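Side-chain contacts in glycoside Hydrolase (Bacteroides uniformis, PDB 5T99), which probably hydrolyses terminal beta-galactosidic linkages in agarose-derived oligosaccharides, and binds the galactose-like inhibitor galacto-isofagomine: residues H185-T190 against L270-Y275; H221-A226 against A250-L255; T517-S522 against S584-A589. One frame throughout, in Å; residues are numbered along the deposited sequence.

Contact 1 (H185-T190 against L270-Y275); sequences HGVYVT and LKTEIY. With EDO (1,2-ethanediol), chain J.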
loop_
_atom_site.group_PDB
_atom_site.type_symbol
_atom_site.label_atom_id
_atom_site.label_comp_id
_atom_site.label_asym_id
_atom_site.label_seq_id
_atom_site.Cartn_x
_atom_site.Cartn_y
_atom_site.Cartn_z
ATOM N N HIS A 185 -15.156 8.826 13.129
ATOM C CA HIS A 185 -15.204 9.536 11.852
ATOM C C HIS A 185 -16.061 10.799 11.913
ATOM O O HIS A 185 -16.713 11.158 10.943
ATOM C CB HIS A 185 -15.698 8.588 10.761
ATOM C CG HIS A 185 -15.040 7.245 10.806
ATOM N ND1 HIS A 185 -15.727 6.067 10.595
ATOM C CD2 HIS A 185 -13.758 6.894 11.071
ATOM C CE1 HIS A 185 -14.886 5.053 10.695
ATOM N NE2 HIS A 185 -13.689 5.527 10.994
ATOM N N GLY A 186 -16.010 11.489 13.048
ATOM C CA GLY A 186 -16.942 12.567 13.351
ATOM C C GLY A 186 -16.592 13.971 12.884
ATOM O O GLY A 186 -17.336 14.909 13.193
ATOM N N VAL A 187 -15.470 14.127 12.173
ATOM C CA VAL A 187 -15.108 15.400 11.533
ATOM C C VAL A 187 -14.813 15.174 10.050
ATOM O O VAL A 187 -14.098 14.249 9.682
ATOM C CB VAL A 187 -13.888 16.062 12.202
ATOM C CG1 VAL A 187 -13.493 17.340 11.467
ATOM C CG2 VAL A 187 -14.174 16.351 13.667
ATOM N N TYR A 188 -15.362 16.046 9.214
ATOM C CA TYR A 188 -15.248 15.952 7.774
ATOM C C TYR A 188 -14.746 17.312 7.259
ATOM O O TYR A 188 -15.475 18.297 7.319
ATOM C CB TYR A 188 -16.629 15.565 7.210
ATOM C CG TYR A 188 -16.799 15.554 5.708
ATOM C CD1 TYR A 188 -15.735 15.276 4.832
ATOM C CD2 TYR A 188 -18.063 15.786 5.148
ATOM C CE1 TYR A 188 -15.936 15.245 3.451
ATOM C CE2 TYR A 188 -18.269 15.751 3.776
ATOM C CZ TYR A 188 -17.210 15.484 2.929
ATOM O OH TYR A 188 -17.449 15.482 1.563
ATOM N N VAL A 189 -13.498 17.344 6.774
ATOM C CA VAL A 189 -12.795 18.563 6.376
ATOM C C VAL A 189 -12.695 18.638 4.856
ATOM O O VAL A 189 -12.137 17.725 4.236
ATOM C CB VAL A 189 -11.359 18.562 6.947
ATOM C CG1 VAL A 189 -10.609 19.845 6.567
ATOM C CG2 VAL A 189 -11.382 18.359 8.460
ATOM N N THR A 190 -13.215 19.714 4.264
ATOM C CA THR A 190 -13.133 19.956 2.817
ATOM C C THR A 190 -12.536 21.336 2.549
ATOM O O THR A 190 -12.393 22.139 3.476
ATOM C CB THR A 190 -14.516 19.832 2.149
ATOM O OG1 THR A 190 -15.480 20.698 2.796
ATOM C CG2 THR A 190 -14.997 18.368 2.212
ATOM N N LEU A 270 -5.731 19.520 12.311
ATOM C CA LEU A 270 -6.916 20.130 12.916
ATOM C C LEU A 270 -7.129 19.565 14.310
ATOM O O LEU A 270 -7.337 18.364 14.450
ATOM C CB LEU A 270 -8.164 19.837 12.074
ATOM C CG LEU A 270 -9.526 20.186 12.686
ATOM C CD1 LEU A 270 -9.633 21.694 12.909
ATOM C CD2 LEU A 270 -10.662 19.671 11.818
ATOM N N LYS A 271 -7.107 20.429 15.321
ATOM C CA LYS A 271 -7.486 20.056 16.685
ATOM C C LYS A 271 -8.876 20.606 16.936
ATOM O O LYS A 271 -9.085 21.818 16.871
ATOM C CB LYS A 271 -6.481 20.649 17.664
ATOM C CG LYS A 271 -6.721 20.430 19.167
ATOM C CD LYS A 271 -5.928 21.480 19.963
ATOM C CE LYS A 271 -5.209 20.909 21.167
ATOM N NZ LYS A 271 -4.129 21.826 21.648
ATOM N N THR A 272 -9.827 19.724 17.208
ATOM C CA THR A 272 -11.210 20.120 17.482
ATOM C C THR A 272 -11.531 19.837 18.954
ATOM O O THR A 272 -11.428 18.692 19.409
ATOM C CB THR A 272 -12.210 19.379 16.550
ATOM O OG1 THR A 272 -11.947 19.734 15.189
ATOM C CG2 THR A 272 -13.660 19.734 16.881
ATOM N N GLU A 273 -11.927 20.881 19.678
ATOM C CA GLU A 273 -12.237 20.806 21.108
ATOM C C GLU A 273 -13.722 21.078 21.284
ATOM O O GLU A 273 -14.258 22.005 20.669
ATOM C CB GLU A 273 -11.390 21.820 21.890
ATOM C CG GLU A 273 -9.933 21.376 22.031
ATOM C CD GLU A 273 -8.962 22.481 22.439
ATOM O OE1 GLU A 273 -9.219 23.673 22.176
ATOM O OE2 GLU A 273 -7.900 22.149 23.004
ATOM N N ILE A 274 -14.392 20.242 22.077
ATOM C CA ILE A 274 -15.796 20.440 22.419
ATOM C C ILE A 274 -15.892 21.002 23.836
ATOM O O ILE A 274 -15.183 20.528 24.737
ATOM C CB ILE A 274 -16.573 19.111 22.347
ATOM C CG1 ILE A 274 -16.377 18.452 20.972
ATOM C CG2 ILE A 274 -18.051 19.325 22.658
ATOM C CD1 ILE A 274 -16.829 19.293 19.799
ATOM N N TYR A 275 -16.769 21.991 24.039
ATOM C CA TYR A 275 -16.983 22.574 25.372
ATOM C C TYR A 275 -18.436 22.542 25.772
ATOM O O TYR A 275 -19.318 22.797 24.947
ATOM C CB TYR A 275 -16.482 24.014 25.467
ATOM C CG TYR A 275 -15.007 24.140 25.263
ATOM C CD1 TYR A 275 -14.123 24.118 26.342
ATOM C CD2 TYR A 275 -14.480 24.272 23.980
ATOM C CE1 TYR A 275 -12.761 24.226 26.142
ATOM C CE2 TYR A 275 -13.128 24.378 23.775
ATOM C CZ TYR A 275 -12.270 24.351 24.844
ATOM O OH TYR A 275 -10.919 24.454 24.601
HETATM C C1 EDO J . -9.834 16.878 1.820
HETATM O O1 EDO J . -11.036 16.272 2.360
HETATM C C2 EDO J . -8.997 17.596 2.887
HETATM O O2 EDO J . -7.695 17.001 3.068
#
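Leu-270 pushes one methyl, CD2, into the fork between Val-187 and Val-189, and this apolar packing carries most of the contact. CD2 lies 3.7 Å from Val-187 CG1, an approach made tip to tip. It is equally near, at 3.7 Å, to Val-189 CG2, but there the two side chains slide past each other in opposite directions. Both valines have CG1 anti to the backbone N (chi1 177° in Val-187 and -179° in Val-189), yet they offer different branches. The branch beside the carbonyl carbon of the first and the branch beside the backbone N of the second both face the gap between the two residues, where the leucine enters.

One mixed contact follows, in which Val-187 CG2 lies 4.3 Å from Thr-272 OG1. This buried hydroxyl has its polar mate within its own sheet, a hydrogen bond with His-221 ND1.

No hydrogen bond crosses between 185-190 and 270-275; the axes of the short strand pieces 187-190 and 270-275 approach to 10.3 Å, their N-to-C directions 138° apart. Each finds backbone partners in its own sheet (Tyr-188 with Glu-204, Lys-271 with Ser-222), and Asn-405 bonds Val-189 N and Val-187 O along border strand 180-194. The side chain of Tyr-188, which points away from 270-275, makes a cation-pi contact with Arg-404. An ethanediol places O1 2.6 Å from Val-189 O.

Alternating residues facing inward, apolar methyls meeting between strands and no bridging hydrogen bonds are what two sheets laid face to face produce, here in the immunoglobulin-like beta-sandwich domain of family 2 glycoside hydrolases.

Contact 2 (H221-A226 against A250-L255); sequences HSIINA and AYINML. With EDO (1,2-ethanediol), chain D.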
loop_
_atom_site.group_PDB
_atom_site.type_symbol
_atom_site.label_atom_id
_atom_site.label_comp_id
_atom_site.label_asym_id
_atom_site.label_seq_id
_atom_site.Cartn_x
_atom_site.Cartn_y
_atom_site.Cartn_z
ATOM N N HIS A 221 -12.094 24.881 16.677
ATOM C CA HIS A 221 -11.179 24.301 15.692
ATOM C C HIS A 221 -9.866 25.069 15.649
ATOM O O HIS A 221 -9.853 26.219 15.209
ATOM C CB HIS A 221 -11.795 24.351 14.296
ATOM C CG HIS A 221 -13.034 23.537 14.153
ATOM N ND1 HIS A 221 -13.066 22.184 14.409
ATOM C CD2 HIS A 221 -14.281 23.878 13.749
ATOM C CE1 HIS A 221 -14.285 21.729 14.191
ATOM N NE2 HIS A 221 -15.044 22.737 13.787
ATOM N N SER A 222 -8.780 24.427 16.078
ATOM C CA SER A 222 -7.426 24.964 15.915
ATOM C C SER A 222 -6.712 24.293 14.729
ATOM O O SER A 222 -6.494 23.069 14.729
ATOM C CB SER A 222 -6.613 24.770 17.196
ATOM O OG SER A 222 -7.209 25.469 18.268
ATOM N N ILE A 223 -6.366 25.107 13.728
ATOM C CA ILE A 223 -5.650 24.648 12.547
ATOM C C ILE A 223 -4.177 24.878 12.775
ATOM O O ILE A 223 -3.737 26.010 12.947
ATOM C CB ILE A 223 -6.132 25.349 11.269
ATOM C CG1 ILE A 223 -7.571 24.902 10.988
ATOM C CG2 ILE A 223 -5.230 24.988 10.093
ATOM C CD1 ILE A 223 -8.260 25.651 9.878
ATOM N N ILE A 224 -3.420 23.785 12.761
ATOM C CA ILE A 224 -2.035 23.785 13.212
ATOM C C ILE A 224 -1.142 23.450 12.024
ATOM O O ILE A 224 -1.405 22.496 11.277
ATOM C CB ILE A 224 -1.841 22.763 14.345
ATOM C CG1 ILE A 224 -2.734 23.118 15.547
ATOM C CG2 ILE A 224 -0.374 22.661 14.751
ATOM C CD1 ILE A 224 -2.852 21.986 16.554
ATOM N N ASN A 225 -0.090 24.245 11.861
ATOM C CA ASN A 225 0.851 24.085 10.748
ATOM C C ASN A 225 1.891 22.998 11.031
ATOM O O ASN A 225 1.885 22.381 12.105
ATOM C CB ASN A 225 1.469 25.450 10.316
ATOM C CG ASN A 225 2.507 26.009 11.291
ATOM O OD1 ASN A 225 2.967 25.350 12.224
ATOM N ND2 ASN A 225 2.877 27.256 11.061
ATOM N N ALA A 226 2.757 22.773 10.047
ATOM C CA ALA A 226 3.826 21.786 10.117
ATOM C C ALA A 226 4.821 21.985 11.262
ATOM O O ALA A 226 5.405 20.999 11.695
ATOM C CB ALA A 226 4.573 21.728 8.789
ATOM N N ALA A 250 -19.130 24.870 9.475
ATOM C CA ALA A 250 -18.520 26.194 9.523
ATOM C C ALA A 250 -17.351 26.225 8.545
ATOM O O ALA A 250 -16.913 25.184 8.080
ATOM C CB ALA A 250 -18.023 26.476 10.928
ATOM N N TYR A 251 -16.831 27.411 8.255
ATOM C CA TYR A 251 -15.663 27.552 7.379
ATOM C C TYR A 251 -14.764 28.671 7.888
ATOM O O TYR A 251 -15.197 29.566 8.617
ATOM C CB TYR A 251 -16.074 27.832 5.924
ATOM C CG TYR A 251 -16.636 29.220 5.771
ATOM C CD1 TYR A 251 -15.832 30.281 5.345
ATOM C CD2 TYR A 251 -17.953 29.490 6.133
ATOM C CE1 TYR A 251 -16.337 31.575 5.254
ATOM C CE2 TYR A 251 -18.470 30.772 6.041
ATOM C CZ TYR A 251 -17.658 31.807 5.602
ATOM O OH TYR A 251 -18.170 33.053 5.513
ATOM N N ILE A 252 -13.513 28.620 7.467
ATOM C CA ILE A 252 -12.534 29.628 7.834
ATOM C C ILE A 252 -11.573 29.832 6.670
ATOM O O ILE A 252 -11.228 28.874 5.965
ATOM C CB ILE A 252 -11.795 29.236 9.131
ATOM C CG1 ILE A 252 -10.857 30.362 9.586
ATOM C CG2 ILE A 252 -11.033 27.924 8.964
ATOM C CD1 ILE A 252 -10.321 30.203 11.000
ATOM N N ASN A 253 -11.171 31.087 6.467
ATOM C CA ASN A 253 -10.194 31.465 5.442
ATOM C C ASN A 253 -8.780 31.163 5.949
ATOM O O ASN A 253 -8.470 31.390 7.123
ATOM C CB ASN A 253 -10.277 32.968 5.122
ATOM C CG ASN A 253 -11.598 33.383 4.485
ATOM O OD1 ASN A 253 -12.268 32.605 3.796
ATOM N ND2 ASN A 253 -11.971 34.637 4.700
ATOM N N MET A 254 -7.954 30.623 5.057
ATOM C CA MET A 254 -6.515 30.485 5.260
ATOM C C MET A 254 -5.858 31.310 4.167
ATOM O O MET A 254 -5.911 30.943 2.999
ATOM C CB MET A 254 -6.082 29.016 5.100
ATOM C CG MET A 254 -6.738 28.035 6.055
ATOM S SD MET A 254 -6.088 28.238 7.702
ATOM C CE MET A 254 -4.537 27.363 7.564
ATOM N N LEU A 255 -5.277 32.447 4.539
ATOM C CA LEU A 255 -4.548 33.280 3.573
ATOM C C LEU A 255 -3.152 32.701 3.315
ATOM O O LEU A 255 -2.547 32.107 4.207
ATOM C CB LEU A 255 -4.471 34.740 4.045
ATOM C CG LEU A 255 -5.800 35.425 4.418
ATOM C CD1 LEU A 255 -5.557 36.901 4.723
ATOM C CD2 LEU A 255 -6.880 35.273 3.347
HETATM C C1 EDO D . -2.709 31.093 7.515
HETATM O O1 EDO D . -2.962 30.383 6.303
HETATM C C2 EDO D . -3.991 31.656 8.132
HETATM O O2 EDO D . -4.487 32.809 7.429
#
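Ile-223 extends between Ile-252 and Met-254 and uses a different branch for each closest approach. Its CG1 arm ends at CD1, 3.7 Å from Ile-252 CG2, and these two isoleucines run past one another in opposite directions. Met-254 meets it at a slant. The thioether curls at chi2 (-73°) and again at chi3 (-79°), a double bend that swings the terminal methyl back, so that Met-254 CE comes within 3.5 Å of Ile-223 CG2. The sulfur takes part as well, with Met-254 SD 4.0 Å from Ile-223 CD1. Methionine thus lies along both branches of the isoleucine.

The far flank of the methionine meets an ethanediol, whose O1 is 3.6 Å from Met-254 CE. That molecule is held by the main chain next door: Leu-255 N donates to its O2 over 3.0 Å, and its O1 donates to Leu-255 O.

Strand 215-224, which carries Ile-223, lies between strands 230-240 and 268-276 in its sheet, and Tyr-268 of the latter touches both Ile-223 and Met-254. Facing it, strand 245-255 forms one border of a three-stranded antiparallel sheet, with strand 198-209 as its neighbour.

Contact 3 (T517-S522 against S584-A589); sequences TNQVTS and SSYFGA. With GIF (D-galacto-isofagomine), chain C.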
loop_
_atom_site.group_PDB
_atom_site.type_symbol
_atom_site.label_atom_id
_atom_site.label_comp_id
_atom_site.label_asym_id
_atom_site.label_seq_id
_atom_site.Cartn_x
_atom_site.Cartn_y
_atom_site.Cartn_z
ATOM N N THR A 517 9.811 -23.763 -16.933
ATOM C CA THR A 517 10.972 -23.001 -16.490
ATOM C C THR A 517 10.988 -22.829 -14.963
ATOM O O THR A 517 12.052 -22.973 -14.343
ATOM C CB THR A 517 11.032 -21.619 -17.177
ATOM N N ASN A 518 9.816 -22.508 -14.383
ATOM C CA ASN A 518 9.615 -22.250 -12.924
ATOM C C ASN A 518 9.954 -20.805 -12.455
ATOM O O ASN A 518 9.538 -20.362 -11.370
ATOM C CB ASN A 518 10.370 -23.275 -12.068
ATOM C CG ASN A 518 9.736 -23.484 -10.714
ATOM O OD1 ASN A 518 8.512 -23.503 -10.580
ATOM N ND2 ASN A 518 10.571 -23.662 -9.697
ATOM N N GLN A 519 10.751 -20.113 -13.264
ATOM C CA GLN A 519 10.969 -18.689 -13.185
ATOM C C GLN A 519 10.633 -18.137 -14.582
ATOM O O GLN A 519 10.438 -18.913 -15.533
ATOM C CB GLN A 519 12.434 -18.406 -12.833
ATOM C CG GLN A 519 12.915 -19.007 -11.507
ATOM C CD GLN A 519 12.277 -18.372 -10.272
ATOM O OE1 GLN A 519 11.768 -17.249 -10.321
ATOM N NE2 GLN A 519 12.318 -19.086 -9.154
ATOM N N VAL A 520 10.577 -16.811 -14.700
ATOM C CA VAL A 520 10.214 -16.134 -15.945
ATOM C C VAL A 520 11.321 -15.168 -16.363
ATOM O O VAL A 520 11.943 -14.499 -15.518
ATOM C CB VAL A 520 8.889 -15.349 -15.785
ATOM C CG1 VAL A 520 8.417 -14.803 -17.132
ATOM C CG2 VAL A 520 7.825 -16.225 -15.131
ATOM N N THR A 521 11.542 -15.079 -17.675
ATOM C CA THR A 521 12.585 -14.215 -18.251
ATOM C C THR A 521 12.425 -12.730 -17.847
ATOM O O THR A 521 11.333 -12.143 -17.983
ATOM C CB THR A 521 12.668 -14.363 -19.799
ATOM O OG1 THR A 521 13.846 -13.713 -20.296
ATOM C CG2 THR A 521 11.443 -13.788 -20.500
ATOM N N SER A 522 13.529 -12.149 -17.357
ATOM C CA SER A 522 13.616 -10.716 -17.016
ATOM C C SER A 522 13.905 -9.814 -18.235
ATOM O O SER A 522 14.207 -8.622 -18.076
ATOM C CB SER A 522 14.663 -10.496 -15.906
ATOM O OG SER A 522 14.532 -9.234 -15.281
ATOM N N SER A 584 3.867 -16.972 -4.575
ATOM C CA SER A 584 3.803 -15.506 -4.718
ATOM C C SER A 584 3.958 -15.067 -6.180
ATOM O O SER A 584 4.109 -15.900 -7.077
ATOM C CB SER A 584 4.802 -14.807 -3.757
ATOM O OG SER A 584 6.163 -14.976 -4.112
ATOM N N SER A 585 3.893 -13.760 -6.418
ATOM C CA SER A 585 3.732 -13.236 -7.772
ATOM C C SER A 585 5.038 -12.993 -8.504
ATOM O O SER A 585 6.129 -12.995 -7.905
ATOM C CB SER A 585 2.914 -11.941 -7.738
ATOM O OG SER A 585 3.667 -10.868 -7.210
ATOM N N TYR A 586 4.887 -12.795 -9.815
ATOM C CA TYR A 586 5.944 -12.338 -10.701
ATOM C C TYR A 586 5.607 -10.999 -11.397
ATOM O O TYR A 586 6.425 -10.460 -12.161
ATOM C CB TYR A 586 6.181 -13.394 -11.787
ATOM C CG TYR A 586 6.543 -14.779 -11.286
ATOM C CD1 TYR A 586 7.867 -15.225 -11.293
ATOM C CD2 TYR A 586 5.555 -15.658 -10.837
ATOM C CE1 TYR A 586 8.201 -16.498 -10.854
ATOM C CE2 TYR A 586 5.880 -16.928 -10.390
ATOM C CZ TYR A 586 7.205 -17.342 -10.412
ATOM O OH TYR A 586 7.518 -18.594 -9.963
ATOM N N PHE A 587 4.418 -10.460 -11.127
ATOM C CA PHE A 587 3.918 -9.247 -11.796
ATOM C C PHE A 587 4.654 -7.968 -11.372
ATOM O O PHE A 587 4.646 -6.973 -12.091
ATOM C CB PHE A 587 2.422 -9.054 -11.494
ATOM C CG PHE A 587 1.525 -10.116 -12.073
ATOM C CD1 PHE A 587 1.405 -10.270 -13.443
ATOM C CD2 PHE A 587 0.757 -10.925 -11.240
ATOM C CE1 PHE A 587 0.562 -11.234 -13.978
ATOM C CE2 PHE A 587 -0.091 -11.892 -11.767
ATOM C CZ PHE A 587 -0.184 -12.051 -13.143
ATOM N N GLY A 588 5.253 -7.993 -10.190
ATOM C CA GLY A 588 5.908 -6.825 -9.617
ATOM C C GLY A 588 7.064 -6.309 -10.449
ATOM O O GLY A 588 7.850 -7.094 -10.979
ATOM N N ALA A 589 7.147 -4.987 -10.584
ATOM C CA ALA A 589 8.349 -4.340 -11.108
ATOM C C ALA A 589 9.509 -4.450 -10.105
ATOM O O ALA A 589 10.682 -4.456 -10.493
ATOM C CB ALA A 589 8.059 -2.886 -11.424
HETATM C C GIF C . -7.074 -8.436 -11.283
HETATM N N GIF C . -6.701 -8.405 -12.690
HETATM O O GIF C . -3.116 -10.536 -14.098
HETATM C C1 GIF C . -5.844 -8.646 -10.423
HETATM O O1 GIF C . -5.744 -11.023 -10.760
HETATM C C2 GIF C . -5.001 -9.817 -10.923
HETATM O O2 GIF C . -6.250 -8.893 -9.079
HETATM C C3 GIF C . -4.613 -9.645 -12.389
HETATM C C4 GIF C . -5.855 -9.443 -13.251
HETATM C C5 GIF C . -3.814 -10.852 -12.886
#
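Two loops that follow barrel strands 490-495 and 549-552 meet beside the sugar pocket of the TIM-barrel domain, where Tyr-586 of one is received by Asn-518, Gln-519 and Val-520 of the other. Val-520 comes over one face of the phenol ring, with CG2 4.0 Å from Tyr-586 CD1. Gln-519 approaches at the edge, in the ring plane, its OE1 3.7 Å from Tyr-586 CE1. The amide plane is turned 62° from the ring, and the two side chains cross at about a right angle. Although the glutamine leaves its backbone pointing away from 584-589, the bend at chi2 (-68°) returns its amide to the ring. There it is fixed from both ends, OE1 by Ser-501 OG and NE2 by Asn-769 OD1. Tyr-586 OH is hydrogen-bonded to Ser-582 OG and also lies 3.0 Å from Asn-518 O. With an alanine in place of Tyr-586, Val-520 CG2 would probably be left without the ring face it covers, Ser-582 OG would lose its phenol partner, and the two loops would be less firmly joined.

The next residue serves the ligand: Phe-587 CZ is 3.4 Å from atom O of galacto-isofagomine, and its ring meets Trp-553, another pocket residue, edge-to-face. Tyr-586 is therefore one step along the chain from the pocket wall. In the fold, the loop with 517-522 leads to helix 534-543, and the loop with 584-589 leads to helix 598-607, while Asn-769 and Ala-770, from the C-terminal beta region, reach the Gln-519 amide and the Tyr-586 side chain respectively.

Overall arrangement
Contacts 1 and 2 belong to one domain, their centres 11 Å apart, and both bridge the same two sheets: strands 180-194 and 245-255 border the three-stranded one, while 268-276 and 215-224 are neighbours in the four-stranded one. Along the chain contact 2 is nested within the loop closed by contact 1, and the Lys-271 O to Ser-222 N pair, 2.7 Å apart, joins them directly. Contact 3 follows in the sequence and lies on the opposite side of the chain's centre, about 47 and 49 Å from them between centres. The first two thus belong to the sandwich's sheet interface, whereas the third joins two barrel loops, one carrying the pocket residue Phe-587.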